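Local coordinates for alpha-L-rhamnosidase (Streptomyces avermitilis, PDB 3W5M), which hydrolyses terminal non-reducing alpha-L-rhamnose residues from citrus flavonoids and gum arabic, and carries a calcium-dependent rhamnose-binding module, at residues A[600-605]-A[611-616]; A[869-874]-A[928-933]; A[969-974]-A[978-983]; A[1007-1012]-A[1017-1022]. All blocks are in the same frame, centred on the assembly; numbering follows the deposited sequence.

Interaction 1 (A[600-605]-A[611-616])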
# COMPACT_ATOMS: atom_id res chain seq x y z
N PHE A 600 0.21 -17.59 8.66
CA PHE A 600 0.63 -17.94 10.02
C PHE A 600 -0.51 -17.88 11.01
O PHE A 600 -1.02 -16.80 11.32
CB PHE A 600 1.79 -17.06 10.51
CG PHE A 600 2.63 -17.72 11.59
CD1 PHE A 600 2.26 -17.65 12.93
CD2 PHE A 600 3.79 -18.44 11.25
CE1 PHE A 600 3.03 -18.27 13.91
CE2 PHE A 600 4.55 -19.05 12.23
CZ PHE A 600 4.17 -18.96 13.56
N GLU A 601 -0.90 -19.05 11.52
CA GLU A 601 -1.90 -19.13 12.60
C GLU A 601 -1.15 -19.25 13.92
O GLU A 601 -0.27 -20.10 14.04
CB GLU A 601 -2.77 -20.36 12.42
CG GLU A 601 -3.34 -20.56 11.04
CD GLU A 601 -4.84 -20.35 11.00
OE1 GLU A 601 -5.45 -20.38 12.10
OE2 GLU A 601 -5.40 -20.15 9.90
N PHE A 602 -1.50 -18.42 14.89
CA PHE A 602 -0.77 -18.35 16.15
C PHE A 602 -1.79 -18.17 17.27
O PHE A 602 -2.64 -17.28 17.19
CB PHE A 602 0.18 -17.16 16.10
CG PHE A 602 0.96 -16.91 17.37
CD1 PHE A 602 2.02 -17.72 17.73
CD2 PHE A 602 0.67 -15.81 18.16
CE1 PHE A 602 2.77 -17.46 18.89
CE2 PHE A 602 1.39 -15.54 19.32
CZ PHE A 602 2.45 -16.36 19.68
N GLU A 603 -1.69 -19.02 18.31
CA GLU A 603 -2.57 -18.92 19.47
C GLU A 603 -1.86 -19.40 20.72
O GLU A 603 -1.21 -20.45 20.70
CB GLU A 603 -3.85 -19.72 19.24
CG GLU A 603 -4.88 -19.58 20.34
CD GLU A 603 -6.08 -20.48 20.13
OE1 GLU A 603 -6.08 -21.30 19.18
OE2 GLU A 603 -7.04 -20.35 20.93
N THR A 604 -1.96 -18.61 21.78
CA THR A 604 -1.38 -18.95 23.09
C THR A 604 -2.50 -18.96 24.13
O THR A 604 -3.65 -18.60 23.83
CB THR A 604 -0.31 -17.94 23.54
OG1 THR A 604 -0.93 -16.71 23.96
CG2 THR A 604 0.72 -17.64 22.43
N ASN A 605 -2.16 -19.38 25.36
CA ASN A 605 -3.05 -19.25 26.51
C ASN A 605 -3.26 -17.81 27.01
O ASN A 605 -4.13 -17.59 27.87
CB ASN A 605 -2.51 -20.10 27.68
CG ASN A 605 -1.16 -19.61 28.17
OD1 ASN A 605 -0.14 -19.79 27.50
ND2 ASN A 605 -1.14 -18.99 29.35
N LYS A 611 -3.99 -10.93 20.98
CA LYS A 611 -4.34 -9.59 20.48
C LYS A 611 -3.18 -8.92 19.76
O LYS A 611 -3.35 -8.30 18.69
CB LYS A 611 -4.86 -8.69 21.62
CG LYS A 611 -5.41 -7.35 21.14
CD LYS A 611 -6.48 -7.56 20.08
CE LYS A 611 -7.28 -6.30 19.86
NZ LYS A 611 -8.36 -6.55 18.85
N LEU A 612 -1.98 -9.04 20.33
CA LEU A 612 -0.81 -8.51 19.70
C LEU A 612 -0.61 -9.07 18.26
O LEU A 612 -0.39 -8.30 17.29
CB LEU A 612 0.44 -8.76 20.58
CG LEU A 612 1.74 -8.20 20.02
CD1 LEU A 612 1.65 -6.71 19.75
CD2 LEU A 612 2.88 -8.51 21.01
N HIS A 613 -0.71 -10.39 18.14
CA HIS A 613 -0.65 -11.08 16.86
C HIS A 613 -1.75 -10.59 15.89
O HIS A 613 -1.45 -10.25 14.74
CB HIS A 613 -0.77 -12.58 17.06
CG HIS A 613 -0.99 -13.34 15.80
ND1 HIS A 613 -0.01 -13.48 14.83
CD2 HIS A 613 -2.07 -14.01 15.34
CE1 HIS A 613 -0.48 -14.21 13.84
NE2 HIS A 613 -1.73 -14.54 14.12
N SER A 614 -2.99 -10.51 16.36
CA SER A 614 -4.08 -9.94 15.54
C SER A 614 -3.71 -8.54 15.03
O SER A 614 -3.84 -8.24 13.83
CB SER A 614 -5.38 -9.88 16.33
OG SER A 614 -6.44 -9.45 15.47
N ASN A 615 -3.20 -7.69 15.92
CA ASN A 615 -2.83 -6.31 15.58
C ASN A 615 -1.72 -6.24 14.53
O ASN A 615 -1.76 -5.41 13.62
CB ASN A 615 -2.46 -5.51 16.83
CG ASN A 615 -3.64 -5.27 17.76
OD1 ASN A 615 -4.75 -5.77 17.55
ND2 ASN A 615 -3.41 -4.49 18.81
N ILE A 616 -0.72 -7.10 14.70
CA ILE A 616 0.34 -7.26 13.69
C ILE A 616 -0.23 -7.56 12.28
O ILE A 616 0.18 -6.91 11.32
CB ILE A 616 1.35 -8.36 14.10
CG1 ILE A 616 2.13 -7.88 15.33
CG2 ILE A 616 2.33 -8.66 12.96
CD1 ILE A 616 2.85 -8.99 16.07
O HOH W 1 -4.01 -16.89 14.08
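Phe602 sets its CB squarely over the imidazole of His613. The carbon lies 3.7 Å from the ring centroid and only 6° off the ring normal, a CH-pi contact over one face. Further along Phe602, CD2 meets His613 CB at 3.7 Å. The two rings are turned obliquely, with planes 59° apart. The backbone O of Phe600 comes to the imidazole edge, 3.7 Å from His613 CE1. His613 carries its CG anti to the backbone N (chi1 169°), which extends the ring from the helix to the strand. Water 1 accepts from Phe602 N at 3.0 Å and lies 3.3 Å from His613 NE2, to which it is also hydrogen-bonded. The other ring nitrogen, ND1, is hydrogen-bonded to Tyr927 OH, so both imidazole nitrogens have partners that help fix the ring's rotation. Cutting His613 back to an alanine would probably leave Tyr927 OH without this mate and open a gap beside Phe602 CB. Strand 600-604 is an edge strand of its antiparallel sheet, paired with strand 955-962, and helix 607-622 follows it closely. Met926 and Tyr927 of helix 923-929 and Thr654 at the end of helix 641-654 pack around the contact.

Interaction 2 (A[869-874]-A[928-933])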
# COMPACT_ATOMS: atom_id res chain seq x y z
N VAL A 869 14.13 -11.98 30.35
CA VAL A 869 14.05 -10.53 30.17
C VAL A 869 13.21 -10.17 28.94
O VAL A 869 12.47 -9.18 28.93
CB VAL A 869 15.45 -9.92 30.01
CG1 VAL A 869 15.39 -8.45 29.64
CG2 VAL A 869 16.25 -10.11 31.30
N ALA A 870 13.33 -10.98 27.88
CA ALA A 870 12.54 -10.75 26.68
C ALA A 870 11.07 -10.89 27.03
O ALA A 870 10.26 -10.04 26.63
CB ALA A 870 12.93 -11.71 25.57
N TYR A 871 10.73 -11.93 27.79
CA TYR A 871 9.35 -12.13 28.20
C TYR A 871 8.85 -10.98 29.07
O TYR A 871 7.69 -10.61 28.98
CB TYR A 871 9.18 -13.46 28.92
CG TYR A 871 8.83 -14.62 28.00
CD1 TYR A 871 7.53 -14.75 27.48
CD2 TYR A 871 9.79 -15.59 27.66
CE1 TYR A 871 7.20 -15.80 26.65
CE2 TYR A 871 9.46 -16.65 26.83
CZ TYR A 871 8.17 -16.75 26.33
OH TYR A 871 7.82 -17.79 25.53
N ARG A 872 9.74 -10.42 29.89
CA ARG A 872 9.36 -9.34 30.79
C ARG A 872 8.90 -8.13 29.97
O ARG A 872 7.83 -7.56 30.23
CB ARG A 872 10.53 -8.96 31.71
CG ARG A 872 10.17 -8.01 32.85
CD ARG A 872 9.44 -8.70 34.00
NE ARG A 872 9.41 -7.86 35.20
CZ ARG A 872 10.35 -7.86 36.15
NH1 ARG A 872 11.41 -8.66 36.06
NH2 ARG A 872 10.24 -7.05 37.20
N LEU A 873 9.71 -7.78 28.98
CA LEU A 873 9.35 -6.75 28.01
C LEU A 873 8.09 -7.09 27.24
O LEU A 873 7.24 -6.22 27.03
CB LEU A 873 10.50 -6.50 27.03
CG LEU A 873 11.77 -5.95 27.67
CD1 LEU A 873 12.77 -5.68 26.58
CD2 LEU A 873 11.46 -4.68 28.45
N LEU A 874 7.96 -8.35 26.84
CA LEU A 874 6.82 -8.78 26.03
C LEU A 874 5.49 -8.62 26.77
O LEU A 874 4.51 -8.15 26.19
CB LEU A 874 6.99 -10.21 25.50
CG LEU A 874 5.91 -10.65 24.51
CD1 LEU A 874 6.12 -10.00 23.15
CD2 LEU A 874 5.87 -12.17 24.38
N ALA A 928 9.16 -17.31 16.11
CA ALA A 928 10.39 -18.10 16.22
C ALA A 928 10.57 -18.75 17.59
O ALA A 928 11.07 -19.87 17.68
CB ALA A 928 11.61 -17.26 15.85
N ASN A 929 10.09 -18.09 18.65
CA ASN A 929 10.40 -18.50 20.04
C ASN A 929 9.24 -19.01 20.88
O ASN A 929 9.41 -19.91 21.71
CB ASN A 929 11.10 -17.37 20.76
CG ASN A 929 12.37 -16.95 20.06
OD1 ASN A 929 12.43 -15.88 19.46
ND2 ASN A 929 13.39 -17.79 20.13
N ILE A 930 8.04 -18.47 20.66
CA ILE A 930 6.89 -18.98 21.38
C ILE A 930 6.30 -20.11 20.57
O ILE A 930 6.08 -21.21 21.08
CB ILE A 930 5.84 -17.88 21.71
CG1 ILE A 930 6.50 -16.75 22.50
CG2 ILE A 930 4.63 -18.51 22.42
CD1 ILE A 930 5.65 -15.50 22.72
N ALA A 931 6.06 -19.86 19.27
CA ALA A 931 5.60 -20.93 18.39
C ALA A 931 6.77 -21.90 18.07
O ALA A 931 6.55 -23.08 17.85
CB ALA A 931 5.00 -20.34 17.12
N GLY A 932 7.99 -21.40 18.08
CA GLY A 932 9.15 -22.27 17.85
C GLY A 932 9.26 -22.73 16.40
O GLY A 932 9.51 -23.91 16.13
N ILE A 933 9.09 -21.79 15.47
CA ILE A 933 9.16 -22.08 14.03
C ILE A 933 10.09 -21.07 13.40
O ILE A 933 9.76 -19.88 13.34
CB ILE A 933 7.77 -22.00 13.35
CG1 ILE A 933 6.83 -23.08 13.91
CG2 ILE A 933 7.91 -22.12 11.82
CD1 ILE A 933 5.42 -23.07 13.33
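Tyr871 OH touches Ile930 CG1 at 3.5 Å and is hydrogen-bonded to the backbone O of Arg948. The phenol thus ends in an apolar contact and a polar one at the same oxygen. Both segments belong to the (alpha/alpha)6-barrel domain, the six-hairpin glycosidase fold of family 78. Residues 869-874 lie on helix 867-875, and residues 928-933 carry the end of helix 923-929 and the turn that follows. The backbones keep their distance, with the CA atoms of Tyr871 and Ile930 10.0 Å apart. Side chains alone bridge this separation, and the buried area is small, 112 Å² over both sides.

Ile930 does the bridging with one branch. Its CG1 lies anti to the carbonyl carbon (chi1 -56°), and CD1 continues in an extended line. CG1 therefore meets the end of the tyrosine, while CD1 goes on to Leu874. Tyr871 approaches at a slant, and its ring carbon CZ is 4.2 Å from Ile930 CG1. Trp925 meets the Tyr871 ring edge-to-face, and Val953 touches both Tyr871 and Ile930. The CG2 side of Ile930 packs on Phe602 and Thr604 of strand 600-604, which ties this barrel helix end to the neighbouring beta-sheet.

The chain then turns at Gly932, which has a positive phi of 72°, a backbone shape that favours glycine. The contact ends tip to tip between methyl carbons, Leu874 CD2 and Ile930 CD1, 3.7 Å apart.

Interaction 3 (A[969-974]-A[978-983])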
# COMPACT_ATOMS: atom_id res chain seq x y z
N THR A 969 3.21 -26.58 15.01
CA THR A 969 3.67 -26.87 16.37
C THR A 969 2.51 -26.74 17.35
O THR A 969 1.57 -25.99 17.12
CB THR A 969 4.81 -25.95 16.87
OG1 THR A 969 4.37 -24.58 16.86
CG2 THR A 969 6.07 -26.10 16.03
N ARG A 970 2.57 -27.52 18.44
CA ARG A 970 1.63 -27.41 19.53
C ARG A 970 2.35 -27.92 20.77
O ARG A 970 2.77 -29.08 20.80
CB ARG A 970 0.39 -28.24 19.28
CG ARG A 970 -0.63 -28.10 20.40
CD ARG A 970 -1.97 -28.68 19.99
NE ARG A 970 -2.74 -29.09 21.15
CZ ARG A 970 -3.68 -30.04 21.13
NH1 ARG A 970 -3.98 -30.68 20.00
NH2 ARG A 970 -4.33 -30.35 22.25
N TRP A 971 2.50 -27.06 21.76
CA TRP A 971 3.14 -27.47 23.00
C TRP A 971 2.36 -27.01 24.23
O TRP A 971 1.63 -26.02 24.19
CB TRP A 971 4.60 -27.03 23.07
CG TRP A 971 4.87 -25.55 23.05
CD1 TRP A 971 5.17 -24.79 21.95
CD2 TRP A 971 4.90 -24.65 24.17
NE1 TRP A 971 5.38 -23.48 22.32
CE2 TRP A 971 5.23 -23.37 23.67
CE3 TRP A 971 4.69 -24.81 25.55
CZ2 TRP A 971 5.33 -22.24 24.51
CZ3 TRP A 971 4.80 -23.69 26.38
CH2 TRP A 971 5.11 -22.42 25.85
N GLN A 972 2.54 -27.76 25.32
CA GLN A 972 1.83 -27.50 26.58
C GLN A 972 2.73 -27.87 27.74
O GLN A 972 3.34 -28.95 27.73
CB GLN A 972 0.56 -28.32 26.62
CG GLN A 972 -0.31 -28.10 27.85
CD GLN A 972 -1.67 -28.77 27.73
OE1 GLN A 972 -1.92 -29.53 26.79
NE2 GLN A 972 -2.56 -28.48 28.67
N GLN A 973 2.85 -26.96 28.71
CA GLN A 973 3.40 -27.26 30.04
C GLN A 973 2.26 -27.50 31.03
O GLN A 973 1.43 -26.60 31.24
CB GLN A 973 4.21 -26.10 30.57
CG GLN A 973 5.58 -25.95 29.96
CD GLN A 973 6.41 -24.93 30.70
OE1 GLN A 973 5.92 -23.85 31.05
NE2 GLN A 973 7.66 -25.25 30.95
N ARG A 974 2.22 -28.69 31.63
CA ARG A 974 1.27 -28.95 32.70
C ARG A 974 1.77 -29.97 33.70
O ARG A 974 2.54 -30.87 33.36
CB ARG A 974 -0.09 -29.36 32.14
CG ARG A 974 -1.23 -28.65 32.86
CD ARG A 974 -2.52 -28.70 32.05
NE ARG A 974 -2.72 -30.01 31.44
CZ ARG A 974 -3.19 -31.09 32.09
NH1 ARG A 974 -3.52 -31.01 33.38
NH2 ARG A 974 -3.32 -32.24 31.44
N PHE A 978 5.89 -31.67 30.00
CA PHE A 978 5.95 -30.95 28.73
C PHE A 978 5.59 -31.92 27.60
O PHE A 978 6.13 -33.03 27.52
CB PHE A 978 7.36 -30.39 28.55
CG PHE A 978 7.54 -29.50 27.35
CD1 PHE A 978 7.24 -28.14 27.41
CD2 PHE A 978 8.05 -30.02 26.15
CE1 PHE A 978 7.43 -27.31 26.30
CE2 PHE A 978 8.23 -29.20 25.04
CZ PHE A 978 7.92 -27.84 25.11
N VAL A 979 4.65 -31.53 26.74
CA VAL A 979 4.40 -32.28 25.52
C VAL A 979 4.50 -31.32 24.31
O VAL A 979 3.91 -30.23 24.33
CB VAL A 979 3.06 -33.05 25.58
CG1 VAL A 979 1.89 -32.14 25.96
CG2 VAL A 979 2.76 -33.80 24.28
N LEU A 980 5.28 -31.70 23.31
CA LEU A 980 5.31 -30.99 22.03
C LEU A 980 4.93 -31.94 20.91
O LEU A 980 5.45 -33.06 20.83
CB LEU A 980 6.70 -30.39 21.78
CG LEU A 980 7.06 -29.84 20.38
CD1 LEU A 980 6.26 -28.59 20.02
CD2 LEU A 980 8.53 -29.51 20.37
N THR A 981 3.99 -31.53 20.06
CA THR A 981 3.76 -32.25 18.81
C THR A 981 4.14 -31.30 17.67
O THR A 981 4.12 -30.07 17.83
CB THR A 981 2.29 -32.71 18.63
OG1 THR A 981 1.42 -31.60 18.80
CG2 THR A 981 1.91 -33.81 19.64
N CYS A 982 4.50 -31.86 16.53
CA CYS A 982 4.77 -31.02 15.38
C CYS A 982 4.53 -31.78 14.11
O CYS A 982 4.46 -33.02 14.11
CB CYS A 982 6.18 -30.40 15.45
SG CYS A 982 7.54 -31.58 15.52
N SER A 983 4.36 -31.03 13.03
CA SER A 983 4.15 -31.60 11.71
C SER A 983 5.18 -30.92 10.81
O SER A 983 5.26 -29.69 10.78
CB SER A 983 2.71 -31.37 11.25
OG SER A 983 2.46 -31.97 9.98
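Arg970 and Thr981 form a hydrogen-bonded pair in this antiparallel hairpin. Thr981 N gives a nearly straight bond to Arg970 O, 2.8 Å long with 168° at the hydrogen. The return bond, Arg970 N to Thr981 O, is 3.0 Å and more bent, at 149°. Arg970 O also takes a weak bond from Thr981 OG1 at 3.5 Å. That hydroxyl stands between its own backbone N and carbonyl carbon (chi1 53°), which turns it toward the facing strand. Two residues on, Gln972 N donates to Val979 O at 3.0 Å, and Val979 N donates back to Gln972 O at 3.1 Å.

The backbones of Thr969, Trp971 and Gln973 are bonded outward, to Ala958, Ala956 and Thr954. Those of Phe978 and Leu980 bond to Val1030 and Phe1028. The buried polar side-chain atoms are also met: Trp971 NE1 bonds to Ile930 O, and Thr969 OG1 to Ala931 O.

On the face shared with Trp971, Leu980 CD1 lies 3.8 Å from Trp971 CB. Trp971 CE3 meets Phe978 CE1 at 3.8 Å, but the two rings are slid apart and barely overlap. Gln973 CG comes to the edge of the Phe978 ring. Phe978 and Leu980 rest on strand 989-995 of a second sheet. Two sheets joined in this way, one carrying the hairpin 965-984, make the C-terminal beta-sandwich.

Interaction 4 (A[1007-1012]-A[1017-1022])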
# COMPACT_ATOMS: atom_id res chain seq x y z
N GLY A 1007 12.83 -39.75 15.24
CA GLY A 1007 14.01 -38.90 15.26
C GLY A 1007 15.10 -39.45 16.15
O GLY A 1007 14.91 -40.49 16.79
N THR A 1008 16.23 -38.75 16.20
CA THR A 1008 17.44 -39.20 16.89
C THR A 1008 17.95 -38.14 17.87
O THR A 1008 18.20 -37.00 17.48
CB THR A 1008 18.60 -39.41 15.90
OG1 THR A 1008 18.13 -40.12 14.75
CG2 THR A 1008 19.75 -40.19 16.54
N PHE A 1009 18.13 -38.53 19.13
CA PHE A 1009 18.83 -37.70 20.08
C PHE A 1009 20.22 -37.47 19.51
O PHE A 1009 20.89 -38.42 19.13
CB PHE A 1009 18.91 -38.40 21.44
CG PHE A 1009 19.61 -37.60 22.51
CD1 PHE A 1009 21.01 -37.62 22.62
CD2 PHE A 1009 18.88 -36.83 23.41
CE1 PHE A 1009 21.66 -36.89 23.62
CE2 PHE A 1009 19.52 -36.10 24.41
CZ PHE A 1009 20.91 -36.13 24.51
N VAL A 1010 20.66 -36.21 19.41
CA VAL A 1010 22.05 -35.92 19.06
C VAL A 1010 22.86 -35.31 20.22
O VAL A 1010 24.05 -35.63 20.37
CB VAL A 1010 22.21 -35.08 17.76
CG1 VAL A 1010 21.57 -35.80 16.57
CG2 VAL A 1010 21.66 -33.67 17.91
N ARG A 1011 22.24 -34.46 21.03
CA ARG A 1011 22.98 -33.79 22.12
C ARG A 1011 22.10 -33.09 23.16
O ARG A 1011 20.91 -32.81 22.91
CB ARG A 1011 24.02 -32.80 21.57
CG ARG A 1011 23.44 -31.55 20.92
CD ARG A 1011 24.47 -30.81 20.09
NE ARG A 1011 23.93 -29.55 19.58
CZ ARG A 1011 23.31 -29.42 18.40
NH1 ARG A 1011 23.16 -30.46 17.59
NH2 ARG A 1011 22.85 -28.23 18.03
N ALA A 1012 22.70 -32.83 24.32
CA ALA A 1012 22.15 -31.90 25.30
C ALA A 1012 22.83 -30.53 25.14
O ALA A 1012 24.05 -30.45 24.95
CB ALA A 1012 22.32 -32.43 26.71
N ALA A 1017 17.19 -31.45 25.34
CA ALA A 1017 17.55 -32.50 24.39
C ALA A 1017 17.36 -31.93 22.98
O ALA A 1017 16.34 -31.28 22.70
CB ALA A 1017 16.66 -33.71 24.60
N VAL A 1018 18.35 -32.14 22.12
CA VAL A 1018 18.29 -31.71 20.73
C VAL A 1018 18.10 -32.95 19.87
O VAL A 1018 18.90 -33.88 19.93
CB VAL A 1018 19.61 -31.03 20.30
CG1 VAL A 1018 19.54 -30.57 18.85
CG2 VAL A 1018 19.95 -29.87 21.23
N PHE A 1019 17.04 -32.95 19.07
CA PHE A 1019 16.74 -34.06 18.18
C PHE A 1019 16.89 -33.65 16.72
O PHE A 1019 16.70 -32.48 16.37
CB PHE A 1019 15.33 -34.57 18.44
CG PHE A 1019 15.13 -35.14 19.81
CD1 PHE A 1019 15.50 -36.45 20.09
CD2 PHE A 1019 14.57 -34.37 20.83
CE1 PHE A 1019 15.31 -36.99 21.36
CE2 PHE A 1019 14.37 -34.91 22.10
CZ PHE A 1019 14.74 -36.22 22.36
N GLU A 1020 17.25 -34.61 15.87
CA GLU A 1020 17.18 -34.41 14.43
C GLU A 1020 16.11 -35.33 13.94
O GLU A 1020 16.09 -36.49 14.32
CB GLU A 1020 18.50 -34.75 13.75
CG GLU A 1020 19.62 -33.81 14.18
CD GLU A 1020 20.86 -33.92 13.32
OE1 GLU A 1020 21.25 -35.06 12.95
OE2 GLU A 1020 21.46 -32.86 13.02
N VAL A 1021 15.20 -34.82 13.12
CA VAL A 1021 14.05 -35.60 12.68
C VAL A 1021 13.74 -35.28 11.21
O VAL A 1021 14.02 -34.19 10.73
CB VAL A 1021 12.86 -35.38 13.66
CG1 VAL A 1021 12.19 -34.04 13.45
CG2 VAL A 1021 11.83 -36.52 13.58
N GLY A 1022 13.19 -36.25 10.48
CA GLY A 1022 12.77 -36.02 9.11
C GLY A 1022 11.35 -35.52 9.11
O GLY A 1022 10.87 -35.03 10.13
O HOH W 2 16.88 -38.93 12.78
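Residues 1008-1012 and 1017-1021 pair antiparallel, with Thr1008 and Glu1020 exchanging two backbone hydrogen bonds and the register slipping by one residue between Phe1009 and Arg1011.

Phe1009 turns a ring edge toward the face of Phe1019 in an offset T-shaped pair, with planes 82° apart. Its CE2 also touches Ala1017 CB at 3.7 Å. Two residues, Val1010 and Arg1011, are set against the single Val1018, a classic beta bulge in the hairpin 1008-1021, at the edge of one sheet of the C-terminal beta-sandwich. Here Val1010 N donates to Val1018 O at 3.0 Å, and Val1018 N donates to Arg1011 O at 2.8 Å. Val1018 is the residue most covered here. Its CG1 meets Val1010 CG2 at 3.9 Å and lies over one face of the Arg1011 guanidinium, 3.8 Å from NH1. The Arg1011 chain starts between its backbone N and carbonyl carbon (chi1 71°) and runs extended to NE, which carries the flat group across the valine. NE forms a salt bridge with Glu1013. A leucine in place of Arg1011 would probably leave the Glu1013 carboxylate without this partner and uncover part of Val1018.

Val1010 CG1 also rests on Glu1020 CG at 3.7 Å. Gly1007 sits against Val1021 CG2, and the backbone angles of Gly1007 suit glycine. Water 2 joins the Thr1008 hydroxyl to the facing strand, 2.6 Å from OG1 and 3.0 Å from Glu1020 O, to which it donates.

How the interactions relate
The four interactions follow one another along the chain without overlap. Interactions 1 and 2 have centres about 13 Å apart and touch where Phe600 and Phe602 pack on Ala931. Both involve helices of the catalytic (alpha/alpha)6-barrel domain. Interaction 3, about 16 Å from interaction 2 between centres, meets it through probable hydrogen bonds from Trp971 and Thr969 to the backbone O atoms of Ile930 and Ala931. Interactions 1 and 3 share a six-strand sheet, where strand 955-962 separates 600-604 from 965-974. Strand 600-604 and the 930-931 turn thus attach the barrel to the C-terminal sandwich. Interaction 4, centred about 16 Å from interaction 3, ends the series at an edge strand of the sandwich's other sheet.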